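Local coordinates for thioesterase (PDB 6VAP), which probably hydrolyses the thioesters of stalled acyl groups on carrier proteins of the borrelidin polyketide synthase, acting as a separate type II thioesterase, at residues 15-20 against 42-47; 37-42 against 233-238; 106-111 against 190-195; 198-203 against 210-215; 226-231 against 243-248. All coordinates share one frame; numbering follows the deposited sequence.

The five contacts are spread round one mixed sheet of the alpha/beta-hydrolase type. Contacts 1 and 2 share Pro42 and helix 41-47; their centres are about 13 Å apart, and their segments alternate along the chain. Contact 5 touches contact 1 where Leu243 and Ile246 of helix 239-250 meet helix 41-47. Contact 4 lies on strand 196-201 and contact 5, which follows it, on the sheet neighbour 223-228; their centres are about 12 Å apart. Contact 3 closes before contact 4 opens. The centres of contacts 2 and 3 are about 24 Å apart, on opposite sides of the chain's centre. The set therefore links an early helix to the last strands and the C-terminal helix of a single compact domain.

Contact 1: residues 15-20 against 42-47; sequences RQYRPA and PVAAAL
The loop at Arg18 passes helix 41-47 at Ala44, with Arg18 CA and Ala44 CA 6.1 Å apart. On the helix, the Ala44 methyl takes most of the contact. Tyr17 CB lies 3.9 Å from Ala44 CB, which sits at the edge of the Tyr17 ring, near its plane. The ring itself runs on to stack with the His41 ring, and Tyr17 OH is probably hydrogen-bonded to Ala37 O. Arg18 uses its aliphatic base. Its CG comes to 4.1 Å from Ala44 CB and lies 4.0 Å from Ala44 O. The chain bends about CB-CG (chi2 -80°), which turns it over Ala45. In the alpha/beta-hydrolase fold seen here, the loop follows the short edge strand 14-15 and packs on helix 41-47 at Ala44 and Ala45. Ala44 also touches Val53 of strand 52-56, a direct neighbour of that edge strand. At the end of Arg18, NH2 is 3.9 Å from Ala45 CB, and the guanidinium meets this methyl obliquely. A weak bond of 3.5 Å joins Arg18 NH1 to Tyr17 O. The Arg18 side chain is poorly ordered, so its outer position is less certain than that of Tyr17.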
# COMPACT_ATOMS: atom_id res chain seq x y z
N ARG A 15 5.53 12.02 0.55
CA ARG A 15 6.97 12.24 0.59
C ARG A 15 7.56 11.87 -0.77
O ARG A 15 7.42 10.73 -1.22
CB ARG A 15 7.62 11.42 1.71
CG ARG A 15 6.97 11.60 3.08
CD ARG A 15 7.11 13.05 3.56
NE ARG A 15 6.14 13.36 4.61
CZ ARG A 15 6.40 13.34 5.91
NH1 ARG A 15 7.61 13.01 6.34
NH2 ARG A 15 5.44 13.65 6.78
N GLN A 16 8.21 12.82 -1.41
CA GLN A 16 8.88 12.64 -2.70
C GLN A 16 10.37 12.66 -2.41
O GLN A 16 10.96 13.72 -2.18
CB GLN A 16 8.46 13.76 -3.65
CG GLN A 16 9.04 13.65 -5.05
CD GLN A 16 8.67 14.83 -5.93
OE1 GLN A 16 8.13 15.81 -5.46
NE2 GLN A 16 8.96 14.72 -7.21
N TYR A 17 10.99 11.48 -2.43
CA TYR A 17 12.38 11.37 -2.00
C TYR A 17 13.37 11.74 -3.10
O TYR A 17 14.47 12.17 -2.78
CB TYR A 17 12.62 9.94 -1.51
CG TYR A 17 11.88 9.64 -0.23
CD1 TYR A 17 12.08 10.43 0.92
CD2 TYR A 17 11.03 8.55 -0.14
CE1 TYR A 17 11.40 10.15 2.10
CE2 TYR A 17 10.33 8.28 1.01
CZ TYR A 17 10.52 9.06 2.14
OH TYR A 17 9.85 8.80 3.30
N ARG A 18 13.02 11.55 -4.36
CA ARG A 18 13.91 11.83 -5.47
C ARG A 18 13.23 12.68 -6.53
O ARG A 18 12.01 12.67 -6.66
CB ARG A 18 14.40 10.51 -6.09
CG ARG A 18 15.19 9.61 -5.16
CD ARG A 18 16.63 10.05 -5.03
NE ARG A 18 17.44 9.04 -4.34
CZ ARG A 18 17.63 9.00 -3.02
NH1 ARG A 18 17.06 9.90 -2.23
NH2 ARG A 18 18.38 8.05 -2.50
N PRO A 19 14.01 13.44 -7.30
CA PRO A 19 13.40 14.19 -8.40
C PRO A 19 12.98 13.26 -9.52
O PRO A 19 13.58 12.21 -9.75
CB PRO A 19 14.52 15.13 -8.87
CG PRO A 19 15.66 14.98 -7.88
CD PRO A 19 15.47 13.65 -7.18
N ALA A 20 11.96 13.68 -10.25
CA ALA A 20 11.41 12.88 -11.34
C ALA A 20 11.25 13.75 -12.58
O ALA A 20 10.98 14.95 -12.48
CB ALA A 20 10.07 12.28 -10.94
N PRO A 42 14.03 2.86 -1.11
CA PRO A 42 14.64 2.07 -2.19
C PRO A 42 13.88 2.10 -3.51
O PRO A 42 14.49 2.11 -4.59
CB PRO A 42 14.68 0.66 -1.61
CG PRO A 42 14.61 0.83 -0.13
CD PRO A 42 13.70 2.05 0.07
N VAL A 43 12.55 2.14 -3.47
CA VAL A 43 11.78 2.24 -4.71
C VAL A 43 12.05 3.59 -5.39
O VAL A 43 12.35 3.68 -6.59
CB VAL A 43 10.28 2.05 -4.41
CG1 VAL A 43 9.47 2.23 -5.69
CG2 VAL A 43 10.04 0.70 -3.81
N ALA A 44 11.96 4.67 -4.62
CA ALA A 44 12.26 5.98 -5.17
C ALA A 44 13.63 5.98 -5.81
O ALA A 44 13.77 6.36 -6.98
CB ALA A 44 12.17 7.03 -4.06
N ALA A 45 14.64 5.47 -5.09
CA ALA A 45 16.02 5.51 -5.57
C ALA A 45 16.19 4.69 -6.85
O ALA A 45 16.98 5.04 -7.72
CB ALA A 45 16.97 4.99 -4.48
N ALA A 46 15.46 3.58 -6.97
CA ALA A 46 15.64 2.67 -8.10
C ALA A 46 14.84 3.05 -9.33
O ALA A 46 15.22 2.68 -10.44
CB ALA A 46 15.26 1.25 -7.69
N LEU A 47 13.73 3.77 -9.17
CA LEU A 47 12.86 4.10 -10.29
C LEU A 47 12.99 5.55 -10.75
O LEU A 47 12.74 5.85 -11.93
CB LEU A 47 11.39 3.83 -9.94
CG LEU A 47 11.05 2.39 -9.57
CD1 LEU A 47 9.56 2.21 -9.49
CD2 LEU A 47 11.67 1.36 -10.55

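Contact 2: residues 37-42 against 233-238; sequences ATFYHP and FYLLEH
Phe39 carries the 37-42 side of this contact and meets Leu235 and Leu236. Its CB leaves the backbone in the direction of 233-238. CG stands anti to the backbone N (chi1 174°), which extends the ring across the gap. CD2 lies 3.7 Å above the Tyr40 ring, over its centre, so Phe39 presents an edge to its neighbour's face. Across the ring from CD2, CE1 is 3.9 Å from Leu236 CD2; that methyl approaches obliquely. CZ, the tip, is 4.0 Å from Leu235 CD1, which lies at the ring edge near its plane. Leu236 CD2 is also near this tip, at 4.1 Å from Phe39 CZ. Leu235 CG sits between its backbone N and carbonyl carbon (chi1 78°), and from there CD1 faces Phe39 head-on. The Leu235-Leu236 turn has a polar brace behind it. His238 ND1 donates to Tyr234 O at 3.2 Å, while Glu237 N reaches Tyr234 O from the opposite face of the carbonyl plane, at 2.9 Å. His32 meets both Phe39 and Phe233 edge-to-face. Leu235 lies near, without touching, Ser98, His232 and Asp204. Those residues have the geometry of a Ser-His-Asp triad, so the contact probably belongs to the hydrophobic surroundings of an alpha/beta-hydrolase active site.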
# COMPACT_ATOMS: atom_id res chain seq x y z
N ALA A 37 6.71 6.16 5.45
CA ALA A 37 7.04 6.49 4.07
C ALA A 37 8.49 6.15 3.73
O ALA A 37 8.78 5.81 2.57
CB ALA A 37 6.79 7.96 3.80
N THR A 38 9.39 6.24 4.71
CA THR A 38 10.80 5.94 4.45
C THR A 38 11.00 4.51 3.97
O THR A 38 12.03 4.20 3.37
CB THR A 38 11.63 6.19 5.72
OG1 THR A 38 11.00 5.59 6.85
CG2 THR A 38 11.78 7.66 5.97
N PHE A 39 10.05 3.62 4.27
CA PHE A 39 10.14 2.24 3.80
C PHE A 39 10.32 2.17 2.28
O PHE A 39 10.98 1.26 1.76
CB PHE A 39 8.88 1.48 4.21
CG PHE A 39 8.80 0.09 3.67
CD1 PHE A 39 9.52 -0.94 4.26
CD2 PHE A 39 7.98 -0.20 2.60
CE1 PHE A 39 9.43 -2.23 3.77
CE2 PHE A 39 7.89 -1.48 2.12
CZ PHE A 39 8.62 -2.49 2.68
N TYR A 40 9.76 3.13 1.55
CA TYR A 40 9.81 3.12 0.09
C TYR A 40 10.97 3.90 -0.51
O TYR A 40 11.01 4.09 -1.73
CB TYR A 40 8.50 3.63 -0.46
CG TYR A 40 7.39 2.62 -0.30
CD1 TYR A 40 7.39 1.46 -1.06
CD2 TYR A 40 6.33 2.84 0.58
CE1 TYR A 40 6.33 0.51 -0.94
CE2 TYR A 40 5.32 1.90 0.74
CZ TYR A 40 5.32 0.76 -0.02
OH TYR A 40 4.31 -0.13 0.06
N HIS A 41 11.93 4.32 0.30
CA HIS A 41 13.10 5.00 -0.25
C HIS A 41 13.83 4.16 -1.29
O HIS A 41 14.20 4.71 -2.35
CB HIS A 41 14.05 5.40 0.88
CG HIS A 41 14.69 6.73 0.69
ND1 HIS A 41 14.68 7.71 1.66
CD2 HIS A 41 15.38 7.24 -0.36
CE1 HIS A 41 15.34 8.77 1.21
NE2 HIS A 41 15.77 8.51 -0.01
N PRO A 42 14.03 2.86 -1.11
CA PRO A 42 14.64 2.07 -2.19
C PRO A 42 13.88 2.10 -3.51
O PRO A 42 14.49 2.11 -4.59
CB PRO A 42 14.68 0.66 -1.61
CG PRO A 42 14.61 0.83 -0.13
CD PRO A 42 13.70 2.05 0.07
N PHE A 233 6.75 -10.70 4.46
CA PHE A 233 7.72 -9.72 3.97
C PHE A 233 8.73 -10.32 2.99
O PHE A 233 9.94 -10.01 3.01
CB PHE A 233 8.41 -9.06 5.15
CG PHE A 233 7.52 -8.02 5.83
CD1 PHE A 233 6.57 -8.40 6.74
CD2 PHE A 233 7.63 -6.69 5.51
CE1 PHE A 233 5.76 -7.46 7.37
CE2 PHE A 233 6.83 -5.73 6.11
CZ PHE A 233 5.89 -6.13 7.07
N TYR A 234 8.22 -11.22 2.13
CA TYR A 234 8.99 -11.69 0.99
C TYR A 234 9.66 -10.54 0.24
O TYR A 234 10.75 -10.70 -0.31
CB TYR A 234 8.09 -12.48 0.04
CG TYR A 234 7.22 -11.53 -0.75
CD1 TYR A 234 6.09 -10.98 -0.19
CD2 TYR A 234 7.57 -11.14 -2.04
CE1 TYR A 234 5.31 -10.06 -0.91
CE2 TYR A 234 6.82 -10.22 -2.75
CZ TYR A 234 5.70 -9.68 -2.17
OH TYR A 234 4.97 -8.80 -2.87
N LEU A 235 9.02 -9.39 0.16
CA LEU A 235 9.48 -8.37 -0.77
C LEU A 235 10.84 -7.80 -0.40
O LEU A 235 11.50 -7.19 -1.25
CB LEU A 235 8.42 -7.24 -0.83
CG LEU A 235 8.37 -6.23 0.32
CD1 LEU A 235 7.30 -5.15 -0.06
CD2 LEU A 235 8.00 -6.84 1.63
N LEU A 236 11.27 -7.97 0.85
CA LEU A 236 12.61 -7.51 1.22
C LEU A 236 13.68 -8.34 0.53
O LEU A 236 14.76 -7.84 0.22
CB LEU A 236 12.79 -7.56 2.73
CG LEU A 236 11.71 -6.81 3.52
CD1 LEU A 236 12.03 -6.83 5.01
CD2 LEU A 236 11.57 -5.37 3.06
N GLU A 237 13.39 -9.60 0.26
CA GLU A 237 14.30 -10.53 -0.40
C GLU A 237 14.15 -10.46 -1.91
O GLU A 237 15.03 -10.97 -2.60
CB GLU A 237 14.04 -11.99 0.05
CG GLU A 237 15.20 -12.95 -0.20
CD GLU A 237 14.76 -14.36 -0.57
OE1 GLU A 237 15.57 -15.30 -0.44
OE2 GLU A 237 13.61 -14.54 -1.01
N HIS A 238 13.06 -9.88 -2.42
CA HIS A 238 12.76 -9.84 -3.84
C HIS A 238 12.66 -8.42 -4.36
O HIS A 238 11.91 -8.17 -5.30
CB HIS A 238 11.47 -10.62 -4.10
CG HIS A 238 11.61 -12.10 -3.89
ND1 HIS A 238 11.43 -12.69 -2.67
CD2 HIS A 238 11.92 -13.10 -4.76
CE1 HIS A 238 11.58 -14.00 -2.79
NE2 HIS A 238 11.94 -14.26 -4.03

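Contact 3: residues 106-111 against 190-195; sequences ELARRF and PKLRCP
One methyl of Leu192 presses on helix backbone more closely than on side chains: Leu192 CD2 is 3.7 Å from Arg109 N and 3.8 Å from Ala108 C. The Arg109 chain crosses Leu192 at about a right angle, and Arg109 CG lies 4.1 Å from Leu192 CD2. Leu192 also touches Phe105 and Glu112, so it lies against about two turns of helix 99-113. Beyond Leu192, Arg109 bends at chi3 (139°). Its NH2 bonds to Arg187 O and also to a water, whose oxygen lies 2.9 Å from Pro190 O and donates to it. Glu106 pairs with both arginines: Arg110 NH1 is 2.7 Å from Glu106 OE1, in the guanidinium plane, and Arg109 NH1 is 3.6 Å from Glu106 OE2. Glu112 OE2 accepts from Arg193 N and Cys194 N. In this alpha/beta-hydrolase domain the loop before strand 196-201 is thus held by the Leu192 packing together with the Glu112 bonds, while the Arg109 guanidinium has a carboxylate, a carbonyl and a water as partners.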
# COMPACT_ATOMS: atom_id res chain seq x y z
N GLU A 106 -8.69 0.96 -1.96
CA GLU A 106 -9.71 1.95 -1.64
C GLU A 106 -9.42 3.26 -2.36
O GLU A 106 -10.35 3.91 -2.85
CB GLU A 106 -9.77 2.13 -0.13
CG GLU A 106 -10.44 1.00 0.61
CD GLU A 106 -11.91 0.86 0.21
OE1 GLU A 106 -12.47 1.86 -0.27
OE2 GLU A 106 -12.47 -0.23 0.38
N LEU A 107 -8.15 3.65 -2.42
CA LEU A 107 -7.77 4.85 -3.17
C LEU A 107 -8.04 4.66 -4.65
O LEU A 107 -8.55 5.57 -5.32
CB LEU A 107 -6.29 5.17 -2.94
CG LEU A 107 -5.95 5.60 -1.53
CD1 LEU A 107 -4.40 5.59 -1.31
CD2 LEU A 107 -6.50 7.01 -1.29
N ALA A 108 -7.84 3.44 -5.15
CA ALA A 108 -8.13 3.19 -6.56
C ALA A 108 -9.62 3.37 -6.85
O ALA A 108 -10.01 3.96 -7.85
CB ALA A 108 -7.67 1.79 -6.94
N ARG A 109 -10.46 2.84 -5.97
CA ARG A 109 -11.89 3.02 -6.10
C ARG A 109 -12.25 4.48 -6.19
O ARG A 109 -13.09 4.86 -7.01
CB ARG A 109 -12.60 2.39 -4.90
CG ARG A 109 -12.89 0.93 -4.98
CD ARG A 109 -13.56 0.44 -3.68
NE ARG A 109 -14.64 -0.51 -3.95
CZ ARG A 109 -15.45 -0.98 -3.02
NH1 ARG A 109 -15.32 -0.58 -1.76
NH2 ARG A 109 -16.37 -1.86 -3.35
N ARG A 110 -11.60 5.32 -5.37
CA ARG A 110 -11.90 6.75 -5.38
C ARG A 110 -11.36 7.48 -6.62
O ARG A 110 -11.98 8.42 -7.12
CB ARG A 110 -11.34 7.36 -4.09
CG ARG A 110 -12.12 6.97 -2.87
CD ARG A 110 -11.25 7.00 -1.63
NE ARG A 110 -12.06 6.89 -0.39
CZ ARG A 110 -12.48 5.72 0.11
NH1 ARG A 110 -12.23 4.58 -0.54
NH2 ARG A 110 -13.18 5.69 1.22
N PHE A 111 -10.19 7.08 -7.10
CA PHE A 111 -9.67 7.66 -8.33
C PHE A 111 -10.62 7.39 -9.48
O PHE A 111 -10.96 8.31 -10.24
CB PHE A 111 -8.28 7.12 -8.63
CG PHE A 111 -7.18 7.82 -7.88
CD1 PHE A 111 -6.84 9.14 -8.18
CD2 PHE A 111 -6.46 7.16 -6.92
CE1 PHE A 111 -5.84 9.79 -7.53
CE2 PHE A 111 -5.42 7.80 -6.25
CZ PHE A 111 -5.12 9.12 -6.53
N PRO A 190 -18.85 -0.76 -7.52
CA PRO A 190 -18.46 -1.06 -8.90
C PRO A 190 -17.06 -1.63 -8.94
O PRO A 190 -16.17 -1.17 -8.21
CB PRO A 190 -18.52 0.31 -9.59
CG PRO A 190 -19.42 1.15 -8.71
CD PRO A 190 -19.19 0.66 -7.30
N LYS A 191 -16.86 -2.65 -9.77
CA LYS A 191 -15.54 -3.21 -9.97
C LYS A 191 -14.57 -2.16 -10.50
O LYS A 191 -14.96 -1.19 -11.15
CB LYS A 191 -15.58 -4.38 -10.97
CG LYS A 191 -16.09 -5.70 -10.36
CD LYS A 191 -15.89 -6.84 -11.37
CE LYS A 191 -16.49 -8.12 -10.88
NZ LYS A 191 -16.32 -9.23 -11.86
N LEU A 192 -13.28 -2.36 -10.27
CA LEU A 192 -12.29 -1.51 -10.92
C LEU A 192 -12.19 -1.84 -12.42
O LEU A 192 -12.66 -2.88 -12.89
CB LEU A 192 -10.93 -1.65 -10.22
CG LEU A 192 -10.89 -1.22 -8.75
CD1 LEU A 192 -9.57 -1.67 -8.11
CD2 LEU A 192 -11.05 0.28 -8.57
N ARG A 193 -11.59 -1.01 -13.23
CA ARG A 193 -11.25 -1.34 -14.63
C ARG A 193 -9.73 -1.34 -14.82
O ARG A 193 -9.26 -1.87 -15.79
CB ARG A 193 -11.90 -0.34 -15.59
CG ARG A 193 -13.42 -0.31 -15.49
CD ARG A 193 -14.02 0.86 -16.24
NE ARG A 193 -14.73 1.72 -15.30
CZ ARG A 193 -14.16 2.71 -14.64
NH1 ARG A 193 -12.90 3.01 -14.88
NH2 ARG A 193 -14.87 3.40 -13.77
N CYS A 194 -8.99 -0.75 -13.91
CA CYS A 194 -7.53 -0.67 -14.04
C CYS A 194 -6.96 -2.05 -13.83
O CYS A 194 -7.46 -2.78 -13.08
CB CYS A 194 -6.85 0.14 -12.96
SG CYS A 194 -7.11 -0.58 -11.32
N PRO A 195 -5.73 -2.58 -14.51
CA PRO A 195 -5.02 -3.84 -14.21
C PRO A 195 -4.71 -3.97 -12.73
O PRO A 195 -4.41 -3.00 -12.04
CB PRO A 195 -3.74 -3.73 -15.04
CG PRO A 195 -4.08 -2.75 -16.14
CD PRO A 195 -5.04 -1.78 -15.53
O HOH W 1 -15.72 -2.50 -5.68

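Contact 4: residues 198-203 against 210-215; sequences ALTGDD and VEARAW
Trp215 has chi1 -82° and chi2 99°, which set its indole beside Ala198, and Thr200 holds OG1 anti to its backbone N (chi1 -168°) where it faces Ala212. These groups join strand 196-201 to helix 209-213 and the 3-10 turn that follows it, within the beta-alpha-beta unit that strand 223-228 completes in the alpha/beta-hydrolase fold. The backbones come nearest at Ala198 and Ala212, where CA and CA are 6.7 Å apart. Small residues permit this approach. Ala198 CB points toward the helix and lies 4.4 Å from Trp215 CD1, meeting the indole obliquely. Thr200 CB is 4.2 Å from Ala212 CB. Both branches of Thr200 flank that methyl: Thr200 CG2 is 4.3 Å and Thr200 OG1 4.4 Å from Ala212 CB. Leu199, between the two, points away from the helix and touches Tyr234. All four residues in contact are buried. Ala198 also packs on Phe223 and Leu225 of the next strand, and Trp215 reaches both Phe223 and Val123. The polar edge of the indole is held by Trp215 NE1 bonding to Arg126 O, which should limit rotation of the ring. Ala212 O has several neighbours: it takes a bond from Trp215 N at 3.1 Å, lies in the plane of the indole at its edge, and is 4.2 Å from Ala198 CB.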
# COMPACT_ATOMS: atom_id res chain seq x y z
N ALA A 198 -1.14 -8.81 -8.37
CA ALA A 198 -1.05 -9.24 -6.99
C ALA A 198 0.29 -9.93 -6.79
O ALA A 198 0.78 -10.64 -7.68
CB ALA A 198 -2.20 -10.17 -6.67
N LEU A 199 0.87 -9.74 -5.62
CA LEU A 199 2.18 -10.29 -5.28
C LEU A 199 2.11 -10.89 -3.89
O LEU A 199 1.62 -10.24 -2.95
CB LEU A 199 3.26 -9.21 -5.34
CG LEU A 199 3.20 -8.28 -6.55
CD1 LEU A 199 4.11 -7.12 -6.30
CD2 LEU A 199 3.59 -8.99 -7.84
N THR A 200 2.54 -12.14 -3.75
CA THR A 200 2.36 -12.84 -2.48
C THR A 200 3.55 -13.76 -2.24
O THR A 200 4.26 -14.16 -3.16
CB THR A 200 1.01 -13.59 -2.48
OG1 THR A 200 0.70 -14.03 -1.15
CG2 THR A 200 1.05 -14.78 -3.45
N GLY A 201 3.78 -14.09 -0.97
CA GLY A 201 4.75 -15.08 -0.61
C GLY A 201 4.12 -16.45 -0.50
O GLY A 201 2.98 -16.59 -0.12
N ASP A 202 4.88 -17.48 -0.83
CA ASP A 202 4.35 -18.85 -0.84
C ASP A 202 4.27 -19.46 0.56
O ASP A 202 3.76 -20.58 0.70
CB ASP A 202 5.20 -19.74 -1.76
CG ASP A 202 6.64 -19.90 -1.27
OD1 ASP A 202 7.04 -19.27 -0.29
OD2 ASP A 202 7.38 -20.65 -1.93
N ASP A 203 4.76 -18.76 1.58
CA ASP A 203 4.78 -19.27 2.95
C ASP A 203 4.26 -18.22 3.92
O ASP A 203 4.88 -17.86 4.91
CB ASP A 203 6.18 -19.71 3.37
CG ASP A 203 6.17 -20.62 4.63
OD1 ASP A 203 5.09 -21.09 5.04
OD2 ASP A 203 7.23 -20.86 5.23
N VAL A 210 -5.84 -18.70 -2.67
CA VAL A 210 -7.16 -18.29 -3.12
C VAL A 210 -7.43 -16.86 -2.70
O VAL A 210 -8.04 -16.08 -3.44
CB VAL A 210 -8.22 -19.27 -2.60
CG1 VAL A 210 -9.62 -18.66 -2.69
CG2 VAL A 210 -8.15 -20.57 -3.33
N GLU A 211 -6.99 -16.48 -1.50
CA GLU A 211 -7.22 -15.12 -1.02
C GLU A 211 -6.53 -14.11 -1.92
O GLU A 211 -7.09 -13.04 -2.24
CB GLU A 211 -6.73 -14.97 0.42
CG GLU A 211 -7.69 -15.55 1.43
CD GLU A 211 -7.12 -15.57 2.84
OE1 GLU A 211 -5.89 -15.60 2.98
OE2 GLU A 211 -7.91 -15.56 3.79
N ALA A 212 -5.33 -14.48 -2.41
CA ALA A 212 -4.60 -13.58 -3.29
C ALA A 212 -5.22 -13.59 -4.67
O ALA A 212 -5.41 -12.54 -5.27
CB ALA A 212 -3.13 -13.97 -3.35
N ARG A 213 -5.55 -14.76 -5.19
CA ARG A 213 -6.15 -14.85 -6.51
C ARG A 213 -7.49 -14.11 -6.55
O ARG A 213 -7.91 -13.66 -7.61
CB ARG A 213 -6.29 -16.35 -6.90
CG ARG A 213 -7.00 -16.61 -8.22
CD ARG A 213 -6.10 -16.29 -9.40
NE ARG A 213 -4.88 -17.10 -9.40
CZ ARG A 213 -3.99 -17.11 -10.39
NH1 ARG A 213 -4.18 -16.37 -11.47
NH2 ARG A 213 -2.91 -17.88 -10.30
N ALA A 214 -8.18 -14.00 -5.41
CA ALA A 214 -9.49 -13.38 -5.42
C ALA A 214 -9.40 -11.91 -5.79
O ALA A 214 -10.42 -11.32 -6.15
CB ALA A 214 -10.15 -13.55 -4.06
N TRP A 215 -8.20 -11.31 -5.78
CA TRP A 215 -8.10 -9.94 -6.27
C TRP A 215 -8.59 -9.84 -7.70
O TRP A 215 -9.03 -8.77 -8.11
CB TRP A 215 -6.67 -9.45 -6.17
CG TRP A 215 -6.26 -8.93 -4.82
CD1 TRP A 215 -5.53 -9.64 -3.85
CD2 TRP A 215 -6.45 -7.63 -4.28
NE1 TRP A 215 -5.27 -8.84 -2.76
CE2 TRP A 215 -5.85 -7.61 -2.99
CE3 TRP A 215 -7.14 -6.49 -4.72
CZ2 TRP A 215 -5.88 -6.48 -2.16
CZ3 TRP A 215 -7.15 -5.39 -3.93
CH2 TRP A 215 -6.53 -5.37 -2.66

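Contact 5: residues 226-231 against 243-248; sequences DTFAGG and LGIIAE
Ile245 has the most surface buried here, and its CD1 methyl does all the close touching of Asp226 and Phe228. The extended outer bond (chi2 162°) carries CD1 out from helix 239-250 to strand 223-228. That reach is needed, since Asp226 CA and Ile245 CA are 9.6 Å apart. Phe228 comes from the opposite direction. Its CZ is 3.9 Å from Ile245 CD1, and the methyl lies in the ring plane, at the edge. Other residues fix the ring: Tyr234 stacks on it, and His238 meets it edge-to-face. Asp226 offers its carboxylate, with OD2 3.8 Å from Ile245 CD1. This packs the C-terminal helix of the alpha/beta-hydrolase fold on strand 223-228, at one edge of the sheet. Ile245 also touches His197. The bond from His197 NE2 gives Asp226 OD2 a polar partner, which probably makes its place beside the methyl less costly.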
# COMPACT_ATOMS: atom_id res chain seq x y z
N ASP A 226 1.74 -13.04 -9.01
CA ASP A 226 3.11 -13.54 -8.95
C ASP A 226 3.38 -13.99 -7.53
O ASP A 226 3.10 -13.23 -6.59
CB ASP A 226 4.15 -12.49 -9.36
CG ASP A 226 4.41 -12.46 -10.85
OD1 ASP A 226 4.77 -13.53 -11.42
OD2 ASP A 226 4.29 -11.38 -11.46
N THR A 227 3.91 -15.20 -7.36
CA THR A 227 4.23 -15.77 -6.06
C THR A 227 5.74 -15.80 -5.90
O THR A 227 6.48 -16.10 -6.85
CB THR A 227 3.64 -17.19 -5.94
OG1 THR A 227 2.23 -17.13 -6.25
CG2 THR A 227 3.87 -17.73 -4.59
N PHE A 228 6.18 -15.54 -4.68
CA PHE A 228 7.60 -15.48 -4.35
C PHE A 228 7.92 -16.41 -3.18
O PHE A 228 7.08 -16.63 -2.29
CB PHE A 228 8.01 -14.06 -4.01
CG PHE A 228 7.69 -13.06 -5.08
CD1 PHE A 228 6.40 -12.58 -5.23
CD2 PHE A 228 8.70 -12.61 -5.98
CE1 PHE A 228 6.10 -11.64 -6.27
CE2 PHE A 228 8.43 -11.68 -6.92
CZ PHE A 228 7.10 -11.19 -7.09
N ALA A 229 9.14 -16.96 -3.19
CA ALA A 229 9.59 -17.79 -2.07
C ALA A 229 9.77 -16.88 -0.85
O ALA A 229 10.71 -16.08 -0.79
CB ALA A 229 10.87 -18.53 -2.43
N GLY A 230 8.88 -16.99 0.11
CA GLY A 230 9.00 -16.28 1.36
C GLY A 230 7.63 -16.06 1.97
O GLY A 230 6.60 -16.57 1.50
N GLY A 231 7.64 -15.30 3.06
CA GLY A 231 6.46 -15.04 3.86
C GLY A 231 5.93 -13.65 3.66
O GLY A 231 6.06 -13.10 2.57
N LEU A 243 10.78 -4.40 -8.26
CA LEU A 243 11.05 -3.14 -8.96
C LEU A 243 10.96 -3.31 -10.47
O LEU A 243 10.45 -2.42 -11.17
CB LEU A 243 12.42 -2.60 -8.57
CG LEU A 243 12.65 -2.32 -7.11
CD1 LEU A 243 14.14 -1.94 -6.88
CD2 LEU A 243 11.74 -1.22 -6.61
N GLY A 244 11.47 -4.43 -11.00
CA GLY A 244 11.29 -4.71 -12.41
C GLY A 244 9.83 -4.93 -12.81
O GLY A 244 9.43 -4.59 -13.92
N ILE A 245 9.04 -5.53 -11.92
CA ILE A 245 7.61 -5.68 -12.20
C ILE A 245 6.92 -4.32 -12.19
O ILE A 245 6.12 -3.99 -13.07
CB ILE A 245 6.99 -6.65 -11.17
CG1 ILE A 245 7.31 -8.10 -11.56
CG2 ILE A 245 5.50 -6.46 -11.08
CD1 ILE A 245 7.13 -9.10 -10.43
N ILE A 246 7.22 -3.51 -11.17
CA ILE A 246 6.67 -2.16 -11.13
C ILE A 246 7.05 -1.41 -12.39
O ILE A 246 6.19 -0.82 -13.04
CB ILE A 246 7.13 -1.43 -9.86
CG1 ILE A 246 6.42 -1.99 -8.63
CG2 ILE A 246 6.91 0.05 -10.00
CD1 ILE A 246 7.11 -1.58 -7.32
N ALA A 247 8.33 -1.45 -12.77
CA ALA A 247 8.81 -0.69 -13.92
C ALA A 247 8.13 -1.15 -15.19
O ALA A 247 7.79 -0.33 -16.05
CB ALA A 247 10.33 -0.82 -14.02
N GLU A 248 7.91 -2.46 -15.34
CA GLU A 248 7.22 -2.96 -16.53
C GLU A 248 5.83 -2.35 -16.63
O GLU A 248 5.38 -1.99 -17.73
CB GLU A 248 7.14 -4.49 -16.48
CG GLU A 248 6.58 -5.12 -17.75
CD GLU A 248 7.43 -4.83 -18.98
OE1 GLU A 248 8.66 -4.97 -18.89
OE2 GLU A 248 6.85 -4.46 -20.02